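Local coordinates for protein octenoyl-CoA reductase/carboxylase (Streptomyces sp., PDB 4A0S) that reductively carboxylates 2-octenoyl-CoA with NADPH, supplying an unusual extender unit for polyketide biosynthesis of the cinnabaramide type, at residues A386-P389 with E395-R398; E54-E59 with Q108-L113; R129-G134 with L184-A189; E59-E64 with A103-Q108. One frame throughout, in Å; residues are numbered along the deposited sequence.

How the contacts relate
Contacts 2 and 4 are neighbours, their centres about 10 Å apart, and they share Glu-59 and Gln-108; along the chain contact 4 is nested inside the loop that contact 2 closes. Their chemistry nonetheless differs: contact 2 is the buried one, aliphatic groups packed on a tyrosine, whereas contact 4, partly buried, is built on an arginine-glutamate salt bridge between loops. Contacts 1 and 3, also partly buried, reach the same mixed sheet about 26 Å apart, centre to centre. Each sets an aliphatic group over an aromatic face, contact 1 between a strand and its crossover helix and contact 3 under a loop whose arginines turn to a neighbouring subunit. Contact 4 also touches that subunit.

Contact 1: residues A386-P389 with E395-R398; sequences AVYP and EACR
Tyr-388 of strand 384-389 faces the first half of helix 393-401, and the backbones come nearest at Tyr-388 and Ala-396, whose CA atoms are 6.2 Å apart. The tyrosine CG lies anti to its own carbonyl carbon (chi1 -73°), which carries the phenol across to the helix with one face turned to Ala-396. The methyl group of that alanine makes a CH-pi contact, Ala-396 CB standing 4.0 Å from the centroid of the Tyr-388 ring and 30° off its normal. It leans toward the root of the ring, 3.6 Å from Tyr-388 CD1, while Ala-396 CA sits over the ring centre. Strand and helix belong to a beta-alpha-beta unit, strand 384-389, helix 393-401 and strand 408-412, in which the two strands pair in parallel; Tyr-388 bonds through its backbone to Ala-410 and Leu-412, and Ala-396 packs on Val-409 and Val-411 of the same strand. As in other medium-chain dehydrogenases, the chain comes back here from the Rossmann sheet to complete the sheet of the GroES-like part. Farther out on the phenol, Glu-395 CG approaches obliquely, 3.9 Å from Tyr-388 CE2. The glutamate chain bends at chi2 (57°), and its carboxylate comes to lie beside the hydroxyl, too far for direct contact. A water lying in the ring plane joins the two: it is 2.5 Å from Tyr-388 OH and donates to Glu-395 OE2 at 3.3 Å. The other carboxylate oxygen, Glu-395 OE1, forms a salt bridge with Arg-47, and the tyrosine side chain is about 7 Å from that of the NADP-binding Gln-405.

Contact 2: residues E54-E59 with Q108-L113; sequences EVPMPE and QPYHVL
Pro-56 O has two polar neighbours, Tyr-110 OH at 3.4 Å and a water that donates to it, at a distance so short that its exact value is doubtful; the link from this water on to Tyr-110 OH is weak. The rest is apolar. Tyr-110 has CG in the crowded position between backbone N and carbonyl carbon (chi1 57°), which turns the ring toward strand 54-56. Val-55 lies over one face, its CB 4.0 Å from the centroid of the Tyr-110 ring and 25° off the normal, and Gln-108 CB covers the opposite face toward the rim. Pro-56 meets the ring obliquely, CD being 3.5 Å from Tyr-110 CE1. To one side of the ring, past its CD2 and CE2 atoms, Val-55 CG2 touches Val-112 CG2 at 3.8 Å. A serine at Tyr-110 would probably open a gap between Val-55 and Gln-108 and strip Pro-56 of its apolar neighbour. The axes of strands 54-56 and 110-112 come within 8.9 Å of each other at 101°, yet both pair antiparallel with strand 24-31, through Tyr-25 and Leu-30 respectively. Tyr-110 and Val-55 thus pack between two strands that share one partner in a small curled or branched antiparallel sheet.

Contact 3: residues R129-G134 with L184-A189; sequences RRWKPG and LLPKPA
Trp-131 and Leu-184 meet through CH-pi contact, the indole laid flat against the leucine. Leu-184 CD1 stands 3.7 Å from the centroid of the five-membered ring of Trp-131, only 10° off its normal, and Leu-184 CB rests over the same indole nearer the rim, 3.6 Å from Trp-131 CE2. The two side chains run past each other in opposite directions. With Trp-131 CG anti to the carbonyl carbon (chi1 -60°), the six-membered ring extends toward strand 184-186.

Edge packing takes over at the far end of the indole. Pro-186 CD lies in the ring plane, 3.7 Å from Trp-131 CH2, and Trp-131 CH2 also reaches the peptide link between Leu-185 and Pro-186, 3.5 Å from Pro-186 N. Trp-131 packs as well on Val-137 of strand 136-139, the pairing partner of strand 184-186.

No hydrogen bond crosses between the segments. Within them, Trp-131 N donates to Arg-129 O at 2.7 Å, closing a classic gamma turn centred on Arg-130, and Lys-187 NZ gives a bond of 3.0 Å to Pro-188 O, besides reaching Leu-191 O and Gly-421 O.

Salt bridges lead outward: Arg-129 and Arg-130 both bind Asp-145 of the second subunit. Between these two segments, then, the joining is purely apolar, through one indole, while the arginines of the loop bind the neighbouring chain.

Contact 4: residues E59-E64 with A103-Q108; sequences ELAPDE and ATRHDQ
Arg-105 reaches Glu-59 and Glu-64 from a 3-10 segment in which Ala-103 O accepts His-106 N at 3.0 Å. This turn of backbone presents the arginine to the loop 59-64. Its chain bends at chi3 (-51°), bringing the guanidinium end-on to the carboxylate of Glu-64, the two planes 24° from coplanar. NH2 of Arg-105 donates to Glu-64 OE2 at 2.5 Å in a nearly straight bond (173°), and NH1 of Arg-105 takes the syn lone pair of Glu-64 OE1 at 2.6 Å. That same nitrogen, Arg-105 NH1, also donates to Glu-59 O at 2.6 Å, tilted somewhat out of the guanidinium plane. Ala-61 CB lies over one guanidinium face, 3.9 Å from Arg-105 NH2, and Arg-105 NE is held by Trp-102 O. Glu-64 OE1 has a second donor, Ala-61 N at 2.9 Å, which comes from above the carboxylate plane and straps the type I turn 61-64. A methionine at Arg-105 would probably leave the largely buried Glu-64 carboxylate without its countercharge and Glu-59 O without this donor. Farther on, His-106 turns its ring to Phe-170 and His-143, and Gln-108 folds back so that its NE2 donates to Arg-105 O at 2.9 Å. Paired so closely, Glu-64 probably stays ionised, and the salt bridge joins the loop entering strand 64-73 to the one leading to strand 110-112.

Contact 1: residues A386-P389 with E395-R398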
loop_
_atom_site.group_PDB
_atom_site.type_symbol
_atom_site.label_atom_id
_atom_site.label_comp_id
_atom_site.label_asym_id
_atom_site.label_seq_id
_atom_site.Cartn_x
_atom_site.Cartn_y
_atom_site.Cartn_z
ATOM N N ALA A 386 -5.367 37.795 1.241
ATOM C CA ALA A 386 -6.316 38.881 1.405
ATOM C C ALA A 386 -7.257 38.536 2.529
ATOM O O ALA A 386 -7.492 37.365 2.821
ATOM C CB ALA A 386 -7.090 39.125 0.103
ATOM N N VAL A 387 -7.768 39.565 3.190
ATOM C CA VAL A 387 -8.704 39.364 4.273
ATOM C C VAL A 387 -9.856 40.317 4.024
ATOM O O VAL A 387 -9.641 41.470 3.681
ATOM C CB VAL A 387 -8.053 39.672 5.645
ATOM C CG1 VAL A 387 -8.999 39.302 6.771
ATOM C CG2 VAL A 387 -6.717 38.956 5.790
ATOM N N TYR A 388 -11.079 39.821 4.149
ATOM C CA TYR A 388 -12.258 40.652 4.048
ATOM C C TYR A 388 -13.038 40.472 5.321
ATOM O O TYR A 388 -13.042 39.369 5.880
ATOM C CB TYR A 388 -13.133 40.192 2.885
ATOM C CG TYR A 388 -12.575 40.539 1.552
ATOM C CD1 TYR A 388 -11.561 39.773 0.979
ATOM C CD2 TYR A 388 -13.049 41.650 0.853
ATOM C CE1 TYR A 388 -11.029 40.106 -0.250
ATOM C CE2 TYR A 388 -12.533 41.989 -0.378
ATOM C CZ TYR A 388 -11.526 41.217 -0.925
ATOM O OH TYR A 388 -11.019 41.553 -2.151
ATOM N N PRO A 389 -13.707 41.535 5.784
ATOM C CA PRO A 389 -14.652 41.325 6.857
ATOM C C PRO A 389 -15.826 40.511 6.345
ATOM O O PRO A 389 -16.094 40.469 5.123
ATOM C CB PRO A 389 -15.127 42.736 7.178
ATOM C CG PRO A 389 -14.990 43.473 5.896
ATOM C CD PRO A 389 -13.731 42.934 5.297
ATOM N N GLU A 395 -18.106 39.896 -1.700
ATOM C CA GLU A 395 -17.049 40.402 -2.560
ATOM C C GLU A 395 -15.889 39.442 -2.532
ATOM O O GLU A 395 -15.348 39.088 -3.573
ATOM C CB GLU A 395 -16.583 41.774 -2.070
ATOM C CG GLU A 395 -15.488 42.409 -2.912
ATOM C CD GLU A 395 -15.875 42.555 -4.370
ATOM O OE1 GLU A 395 -17.081 42.713 -4.680
ATOM O OE2 GLU A 395 -14.962 42.493 -5.212
ATOM N N ALA A 396 -15.520 39.006 -1.331
ATOM C CA ALA A 396 -14.450 38.022 -1.174
ATOM C C ALA A 396 -14.735 36.824 -2.058
ATOM O O ALA A 396 -13.876 36.370 -2.798
ATOM C CB ALA A 396 -14.310 37.612 0.275
ATOM N N CYS A 397 -15.970 36.345 -2.001
ATOM C CA CYS A 397 -16.427 35.238 -2.826
ATOM C C CYS A 397 -16.332 35.547 -4.319
ATOM O O CYS A 397 -15.808 34.746 -5.101
ATOM C CB CYS A 397 -17.855 34.889 -2.454
ATOM S SG CYS A 397 -18.293 33.244 -2.924
ATOM N N ARG A 398 -16.823 36.725 -4.699
ATOM C CA ARG A 398 -16.717 37.199 -6.067
ATOM C C ARG A 398 -15.260 37.230 -6.502
ATOM O O ARG A 398 -14.932 36.855 -7.624
ATOM C CB ARG A 398 -17.330 38.600 -6.165
ATOM C CG ARG A 398 -17.312 39.223 -7.548
ATOM C CD ARG A 398 -18.173 38.429 -8.503
ATOM N NE ARG A 398 -18.344 39.119 -9.772
ATOM C CZ ARG A 398 -18.830 38.554 -10.874
ATOM N NH1 ARG A 398 -19.182 37.273 -10.873
ATOM N NH2 ARG A 398 -18.948 39.273 -11.983
HETATM O O HOH W 1 -12.319 43.270 -3.459
#

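Contact 2: residues E54-E59 with Q108-L113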
loop_
_atom_site.group_PDB
_atom_site.type_symbol
_atom_site.label_atom_id
_atom_site.label_comp_id
_atom_site.label_asym_id
_atom_site.label_seq_id
_atom_site.Cartn_x
_atom_site.Cartn_y
_atom_site.Cartn_z
ATOM N N GLU A 54 -29.130 37.731 9.992
ATOM C CA GLU A 54 -29.360 36.851 11.116
ATOM C C GLU A 54 -30.060 35.579 10.675
ATOM O O GLU A 54 -31.010 35.603 9.898
ATOM C CB GLU A 54 -30.186 37.554 12.199
ATOM C CG GLU A 54 -29.518 38.777 12.846
ATOM C CD GLU A 54 -28.240 38.437 13.599
ATOM O OE1 GLU A 54 -28.300 37.624 14.545
ATOM O OE2 GLU A 54 -27.169 38.986 13.251
ATOM N N VAL A 55 -29.572 34.456 11.174
ATOM C CA VAL A 55 -30.220 33.190 10.942
ATOM C C VAL A 55 -30.431 32.545 12.307
ATOM O O VAL A 55 -29.694 32.841 13.248
ATOM C CB VAL A 55 -29.384 32.245 10.019
ATOM C CG1 VAL A 55 -29.228 32.828 8.622
ATOM C CG2 VAL A 55 -28.037 31.966 10.639
ATOM N N PRO A 56 -31.434 31.667 12.426
ATOM C CA PRO A 56 -31.680 31.033 13.716
ATOM C C PRO A 56 -30.489 30.209 14.166
ATOM O O PRO A 56 -29.910 29.472 13.367
ATOM C CB PRO A 56 -32.861 30.113 13.422
ATOM C CG PRO A 56 -33.588 30.817 12.308
ATOM C CD PRO A 56 -32.487 31.343 11.445
ATOM N N MET A 57 -30.122 30.346 15.437
ATOM C CA MET A 57 -29.161 29.443 16.060
ATOM C C MET A 57 -29.782 28.045 16.182
ATOM O O MET A 57 -30.806 27.905 16.847
ATOM C CB MET A 57 -28.814 29.947 17.455
ATOM C CG MET A 57 -27.881 29.046 18.224
ATOM S SD MET A 57 -26.254 28.930 17.440
ATOM C CE MET A 57 -25.549 30.521 17.824
ATOM N N PRO A 58 -29.158 27.013 15.570
ATOM C CA PRO A 58 -29.747 25.680 15.728
ATOM C C PRO A 58 -29.423 25.082 17.080
ATOM O O PRO A 58 -28.535 25.572 17.785
ATOM C CB PRO A 58 -29.055 24.865 14.634
ATOM C CG PRO A 58 -27.714 25.484 14.527
ATOM C CD PRO A 58 -27.947 26.965 14.727
ATOM N N GLU A 59 -30.162 24.043 17.438
ATOM C CA GLU A 59 -29.860 23.258 18.605
ATOM C C GLU A 59 -28.637 22.390 18.311
ATOM O O GLU A 59 -28.478 21.829 17.210
ATOM C CB GLU A 59 -31.063 22.417 18.981
ATOM C CG GLU A 59 -30.887 21.518 20.187
ATOM C CD GLU A 59 -32.091 20.616 20.412
ATOM O OE1 GLU A 59 -32.944 20.498 19.502
ATOM O OE2 GLU A 59 -32.179 20.019 21.507
ATOM N N GLN A 108 -33.040 23.845 5.915
ATOM C CA GLN A 108 -33.499 25.168 6.269
ATOM C C GLN A 108 -33.678 25.972 4.984
ATOM O O GLN A 108 -33.035 25.653 3.973
ATOM C CB GLN A 108 -32.454 25.847 7.172
ATOM C CG GLN A 108 -32.268 25.199 8.542
ATOM C CD GLN A 108 -33.563 25.099 9.335
ATOM O OE1 GLN A 108 -34.495 25.883 9.118
ATOM N NE2 GLN A 108 -33.636 24.130 10.250
ATOM N N PRO A 109 -34.546 27.014 5.012
ATOM C CA PRO A 109 -34.732 27.900 3.859
ATOM C C PRO A 109 -33.511 28.799 3.612
ATOM O O PRO A 109 -33.474 29.556 2.635
ATOM C CB PRO A 109 -35.952 28.755 4.245
ATOM C CG PRO A 109 -36.402 28.315 5.584
ATOM C CD PRO A 109 -35.338 27.445 6.180
ATOM N N TYR A 110 -32.529 28.706 4.504
ATOM C CA TYR A 110 -31.276 29.425 4.392
ATOM C C TYR A 110 -30.172 28.386 4.454
ATOM O O TYR A 110 -30.344 27.313 5.046
ATOM C CB TYR A 110 -31.117 30.428 5.542
ATOM C CG TYR A 110 -31.186 29.795 6.913
ATOM C CD1 TYR A 110 -32.413 29.569 7.546
ATOM C CD2 TYR A 110 -30.016 29.406 7.576
ATOM C CE1 TYR A 110 -32.471 28.964 8.818
ATOM C CE2 TYR A 110 -30.067 28.811 8.841
ATOM C CZ TYR A 110 -31.289 28.596 9.448
ATOM O OH TYR A 110 -31.314 28.012 10.693
ATOM N N HIS A 111 -29.049 28.695 3.824
ATOM C CA HIS A 111 -27.894 27.853 3.940
ATOM C C HIS A 111 -26.695 28.682 4.332
ATOM O O HIS A 111 -26.236 29.517 3.554
ATOM C CB HIS A 111 -27.615 27.127 2.644
ATOM C CG HIS A 111 -26.474 26.171 2.747
ATOM N ND1 HIS A 111 -25.951 25.522 1.653
ATOM C CD2 HIS A 111 -25.764 25.745 3.820
ATOM C CE1 HIS A 111 -24.967 24.735 2.051
ATOM N NE2 HIS A 111 -24.832 24.856 3.360
ATOM N N VAL A 112 -26.198 28.437 5.541
ATOM C CA VAL A 112 -25.000 29.106 6.017
ATOM C C VAL A 112 -23.760 28.397 5.495
ATOM O O VAL A 112 -23.456 27.270 5.873
ATOM C CB VAL A 112 -24.973 29.221 7.532
ATOM C CG1 VAL A 112 -23.732 30.027 7.977
ATOM C CG2 VAL A 112 -26.289 29.871 8.032
ATOM N N LEU A 113 -23.056 29.103 4.620
ATOM C CA LEU A 113 -21.893 28.586 3.896
ATOM C C LEU A 113 -20.631 28.707 4.715
ATOM O O LEU A 113 -20.657 29.256 5.803
ATOM C CB LEU A 113 -21.716 29.377 2.602
ATOM C CG LEU A 113 -22.953 29.483 1.714
ATOM C CD1 LEU A 113 -22.530 30.136 0.431
ATOM C CD2 LEU A 113 -23.602 28.103 1.431
HETATM O O HOH W 2 -28.223 28.959 11.706
#

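Contact 3: residues R129-G134 with L184-A189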
loop_
_atom_site.group_PDB
_atom_site.type_symbol
_atom_site.label_atom_id
_atom_site.label_comp_id
_atom_site.label_asym_id
_atom_site.label_seq_id
_atom_site.Cartn_x
_atom_site.Cartn_y
_atom_site.Cartn_z
ATOM N N ARG A 129 -16.028 15.130 23.661
ATOM C CA ARG A 129 -14.926 14.945 24.571
ATOM C C ARG A 129 -13.893 16.032 24.429
ATOM O O ARG A 129 -13.685 16.566 23.343
ATOM C CB ARG A 129 -14.276 13.592 24.319
ATOM C CG ARG A 129 -15.203 12.483 24.752
ATOM C CD ARG A 129 -14.630 11.134 24.522
ATOM N NE ARG A 129 -14.757 10.712 23.140
ATOM C CZ ARG A 129 -15.887 10.323 22.548
ATOM N NH1 ARG A 129 -17.058 10.322 23.192
ATOM N NH2 ARG A 129 -15.849 9.953 21.281
ATOM N N ARG A 130 -13.281 16.362 25.563
ATOM C CA ARG A 130 -12.025 17.104 25.630
ATOM C C ARG A 130 -12.149 18.582 25.309
ATOM O O ARG A 130 -11.653 19.413 26.074
ATOM C CB ARG A 130 -10.921 16.426 24.807
ATOM C CG ARG A 130 -10.522 15.054 25.329
ATOM C CD ARG A 130 -9.430 14.454 24.445
ATOM N NE ARG A 130 -9.919 14.095 23.110
ATOM C CZ ARG A 130 -10.599 12.986 22.822
ATOM N NH1 ARG A 130 -10.892 12.111 23.775
ATOM N NH2 ARG A 130 -10.993 12.752 21.577
ATOM N N TRP A 131 -12.796 18.929 24.206
ATOM C CA TRP A 131 -13.000 20.345 23.893
ATOM C C TRP A 131 -13.793 21.029 24.970
ATOM O O TRP A 131 -14.681 20.446 25.592
ATOM C CB TRP A 131 -13.732 20.546 22.570
ATOM C CG TRP A 131 -12.983 19.975 21.470
ATOM C CD1 TRP A 131 -13.300 18.860 20.766
ATOM C CD2 TRP A 131 -11.739 20.440 20.964
ATOM N NE1 TRP A 131 -12.338 18.608 19.827
ATOM C CE2 TRP A 131 -11.366 19.567 19.923
ATOM C CE3 TRP A 131 -10.909 21.524 21.271
ATOM C CZ2 TRP A 131 -10.190 19.737 19.188
ATOM C CZ3 TRP A 131 -9.732 21.690 20.546
ATOM C CH2 TRP A 131 -9.386 20.807 19.522
ATOM N N LYS A 132 -13.472 22.285 25.192
ATOM C CA LYS A 132 -14.218 23.034 26.169
ATOM C C LYS A 132 -14.334 24.471 25.677
ATOM O O LYS A 132 -13.525 24.911 24.865
ATOM C CB LYS A 132 -13.527 22.932 27.528
ATOM C CG LYS A 132 -12.125 23.470 27.524
ATOM C CD LYS A 132 -11.421 23.083 28.819
ATOM C CE LYS A 132 -10.029 23.678 28.866
ATOM N NZ LYS A 132 -9.128 23.015 27.874
ATOM N N PRO A 133 -15.368 25.188 26.128
ATOM C CA PRO A 133 -15.495 26.587 25.743
ATOM C C PRO A 133 -14.199 27.361 26.021
ATOM O O PRO A 133 -13.586 27.180 27.075
ATOM C CB PRO A 133 -16.639 27.069 26.628
ATOM C CG PRO A 133 -17.486 25.835 26.806
ATOM C CD PRO A 133 -16.495 24.745 26.971
ATOM N N GLY A 134 -13.795 28.202 25.068
ATOM C CA GLY A 134 -12.538 28.926 25.154
ATOM C C GLY A 134 -11.418 28.328 24.313
ATOM O O GLY A 134 -10.431 28.991 24.016
ATOM N N LEU A 184 -12.895 19.257 14.510
ATOM C CA LEU A 184 -12.091 20.180 15.306
ATOM C C LEU A 184 -10.650 19.768 15.473
ATOM O O LEU A 184 -10.357 18.604 15.792
ATOM C CB LEU A 184 -12.701 20.336 16.699
ATOM C CG LEU A 184 -14.024 21.087 16.733
ATOM C CD1 LEU A 184 -14.554 21.095 18.127
ATOM C CD2 LEU A 184 -13.830 22.523 16.257
ATOM N N LEU A 185 -9.765 20.750 15.313
ATOM C CA LEU A 185 -8.363 20.594 15.645
ATOM C C LEU A 185 -7.918 21.837 16.399
ATOM O O LEU A 185 -8.491 22.908 16.203
ATOM C CB LEU A 185 -7.530 20.417 14.384
ATOM C CG LEU A 185 -7.783 19.125 13.610
ATOM C CD1 LEU A 185 -7.073 19.170 12.251
ATOM C CD2 LEU A 185 -7.389 17.901 14.471
ATOM N N PRO A 186 -6.900 21.697 17.255
ATOM C CA PRO A 186 -6.389 22.902 17.896
ATOM C C PRO A 186 -5.824 23.848 16.856
ATOM O O PRO A 186 -5.074 23.440 15.954
ATOM C CB PRO A 186 -5.280 22.386 18.818
ATOM C CG PRO A 186 -4.938 21.040 18.335
ATOM C CD PRO A 186 -6.181 20.478 17.693
ATOM N N LYS A 187 -6.234 25.095 16.952
ATOM C CA LYS A 187 -5.705 26.128 16.086
ATOM C C LYS A 187 -4.206 26.251 16.317
ATOM O O LYS A 187 -3.760 26.295 17.461
ATOM C CB LYS A 187 -6.383 27.451 16.409
ATOM C CG LYS A 187 -5.784 28.643 15.698
ATOM C CD LYS A 187 -6.334 29.906 16.303
ATOM C CE LYS A 187 -5.413 31.094 16.027
ATOM N NZ LYS A 187 -4.125 31.002 16.795
ATOM N N PRO A 188 -3.420 26.296 15.224
ATOM C CA PRO A 188 -1.994 26.566 15.334
ATOM C C PRO A 188 -1.810 27.876 16.095
ATOM O O PRO A 188 -2.291 28.922 15.658
ATOM C CB PRO A 188 -1.569 26.728 13.883
ATOM C CG PRO A 188 -2.492 25.848 13.147
ATOM C CD PRO A 188 -3.817 26.032 13.832
ATOM N N ALA A 189 -1.165 27.802 17.253
ATOM C CA ALA A 189 -1.133 28.932 18.191
ATOM C C ALA A 189 -0.447 30.214 17.653
ATOM O O ALA A 189 -0.790 31.328 18.050
ATOM C CB ALA A 189 -0.517 28.494 19.511
#

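Contact 4: residues E59-E64 with A103-Q108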
loop_
_atom_site.group_PDB
_atom_site.type_symbol
_atom_site.label_atom_id
_atom_site.label_comp_id
_atom_site.label_asym_id
_atom_site.label_seq_id
_atom_site.Cartn_x
_atom_site.Cartn_y
_atom_site.Cartn_z
ATOM N N GLU A 59 -30.162 24.043 17.438
ATOM C CA GLU A 59 -29.860 23.258 18.605
ATOM C C GLU A 59 -28.637 22.390 18.311
ATOM O O GLU A 59 -28.478 21.829 17.210
ATOM C CB GLU A 59 -31.063 22.417 18.981
ATOM C CG GLU A 59 -30.887 21.518 20.187
ATOM C CD GLU A 59 -32.091 20.616 20.412
ATOM O OE1 GLU A 59 -32.944 20.498 19.502
ATOM O OE2 GLU A 59 -32.179 20.019 21.507
ATOM N N LEU A 60 -27.759 22.329 19.298
ATOM C CA LEU A 60 -26.524 21.581 19.178
ATOM C C LEU A 60 -26.760 20.086 19.409
ATOM O O LEU A 60 -27.362 19.687 20.391
ATOM C CB LEU A 60 -25.554 22.123 20.215
ATOM C CG LEU A 60 -24.071 22.113 19.910
ATOM C CD1 LEU A 60 -23.774 22.852 18.591
ATOM C CD2 LEU A 60 -23.405 22.753 21.095
ATOM N N ALA A 61 -26.290 19.262 18.488
ATOM C CA ALA A 61 -26.371 17.806 18.626
ATOM C C ALA A 61 -25.358 17.378 19.665
ATOM O O ALA A 61 -24.457 18.137 19.980
ATOM C CB ALA A 61 -26.078 17.133 17.287
ATOM N N PRO A 62 -25.484 16.152 20.196
ATOM C CA PRO A 62 -24.580 15.820 21.299
ATOM C C PRO A 62 -23.115 15.668 20.894
ATOM O O PRO A 62 -22.231 15.761 21.749
ATOM C CB PRO A 62 -25.126 14.490 21.831
ATOM C CG PRO A 62 -25.965 13.949 20.714
ATOM C CD PRO A 62 -26.515 15.125 19.991
ATOM N N ASP A 63 -22.862 15.450 19.610
ATOM C CA ASP A 63 -21.502 15.221 19.142
ATOM C C ASP A 63 -20.994 16.506 18.480
ATOM O O ASP A 63 -19.954 16.514 17.832
ATOM C CB ASP A 63 -21.490 14.090 18.131
ATOM C CG ASP A 63 -22.282 14.430 16.880
ATOM O OD1 ASP A 63 -23.267 15.211 16.973
ATOM O OD2 ASP A 63 -21.917 13.933 15.789
ATOM N N GLU A 64 -21.730 17.592 18.665
ATOM C CA GLU A 64 -21.389 18.830 17.983
ATOM C C GLU A 64 -20.829 19.879 18.904
ATOM O O GLU A 64 -21.011 19.827 20.113
ATOM C CB GLU A 64 -22.604 19.396 17.280
ATOM C CG GLU A 64 -22.885 18.745 15.952
ATOM C CD GLU A 64 -24.244 19.134 15.413
ATOM O OE1 GLU A 64 -24.937 19.956 16.048
ATOM O OE2 GLU A 64 -24.641 18.609 14.354
ATOM N N ALA A 103 -29.986 15.277 11.926
ATOM C CA ALA A 103 -29.694 15.774 10.577
ATOM C C ALA A 103 -30.765 16.714 10.043
ATOM O O ALA A 103 -30.470 17.542 9.188
ATOM C CB ALA A 103 -29.458 14.630 9.601
ATOM N N THR A 104 -31.996 16.606 10.546
ATOM C CA THR A 104 -33.086 17.379 9.928
ATOM C C THR A 104 -32.841 18.879 10.072
ATOM O O THR A 104 -33.321 19.654 9.276
ATOM C CB THR A 104 -34.518 17.027 10.448
ATOM O OG1 THR A 104 -34.728 17.638 11.718
ATOM C CG2 THR A 104 -34.725 15.536 10.553
ATOM N N ARG A 105 -32.072 19.272 11.083
ATOM C CA ARG A 105 -31.748 20.685 11.292
ATOM C C ARG A 105 -31.119 21.336 10.076
ATOM O O ARG A 105 -31.311 22.528 9.852
ATOM C CB ARG A 105 -30.812 20.875 12.480
ATOM C CG ARG A 105 -31.409 20.529 13.849
ATOM C CD ARG A 105 -30.246 20.414 14.820
ATOM N NE ARG A 105 -29.230 19.521 14.247
ATOM C CZ ARG A 105 -27.926 19.582 14.476
ATOM N NH1 ARG A 105 -27.415 20.501 15.289
ATOM N NH2 ARG A 105 -27.134 18.706 13.887
ATOM N N HIS A 106 -30.390 20.549 9.286
ATOM C CA HIS A 106 -29.684 21.065 8.124
ATOM C C HIS A 106 -30.596 21.586 7.035
ATOM O O HIS A 106 -30.189 22.425 6.234
ATOM C CB HIS A 106 -28.738 20.006 7.572
ATOM C CG HIS A 106 -27.626 19.734 8.503
ATOM N ND1 HIS A 106 -26.533 20.565 8.590
ATOM C CD2 HIS A 106 -27.494 18.819 9.485
ATOM C CE1 HIS A 106 -25.741 20.134 9.554
ATOM N NE2 HIS A 106 -26.306 19.080 10.114
ATOM N N ASP A 107 -31.833 21.106 7.042
ATOM C CA ASP A 107 -32.769 21.475 6.004
ATOM C C ASP A 107 -33.508 22.725 6.454
ATOM O O ASP A 107 -34.423 22.688 7.277
ATOM C CB ASP A 107 -33.679 20.297 5.652
ATOM C CG ASP A 107 -34.775 20.669 4.677
ATOM O OD1 ASP A 107 -34.669 21.709 3.978
ATOM O OD2 ASP A 107 -35.741 19.889 4.602
ATOM N N GLN A 108 -33.040 23.845 5.915
ATOM C CA GLN A 108 -33.499 25.168 6.269
ATOM C C GLN A 108 -33.678 25.972 4.984
ATOM O O GLN A 108 -33.035 25.653 3.973
ATOM C CB GLN A 108 -32.454 25.847 7.172
ATOM C CG GLN A 108 -32.268 25.199 8.542
ATOM C CD GLN A 108 -33.563 25.099 9.335
ATOM O OE1 GLN A 108 -34.495 25.883 9.118
ATOM N NE2 GLN A 108 -33.636 24.130 10.250
#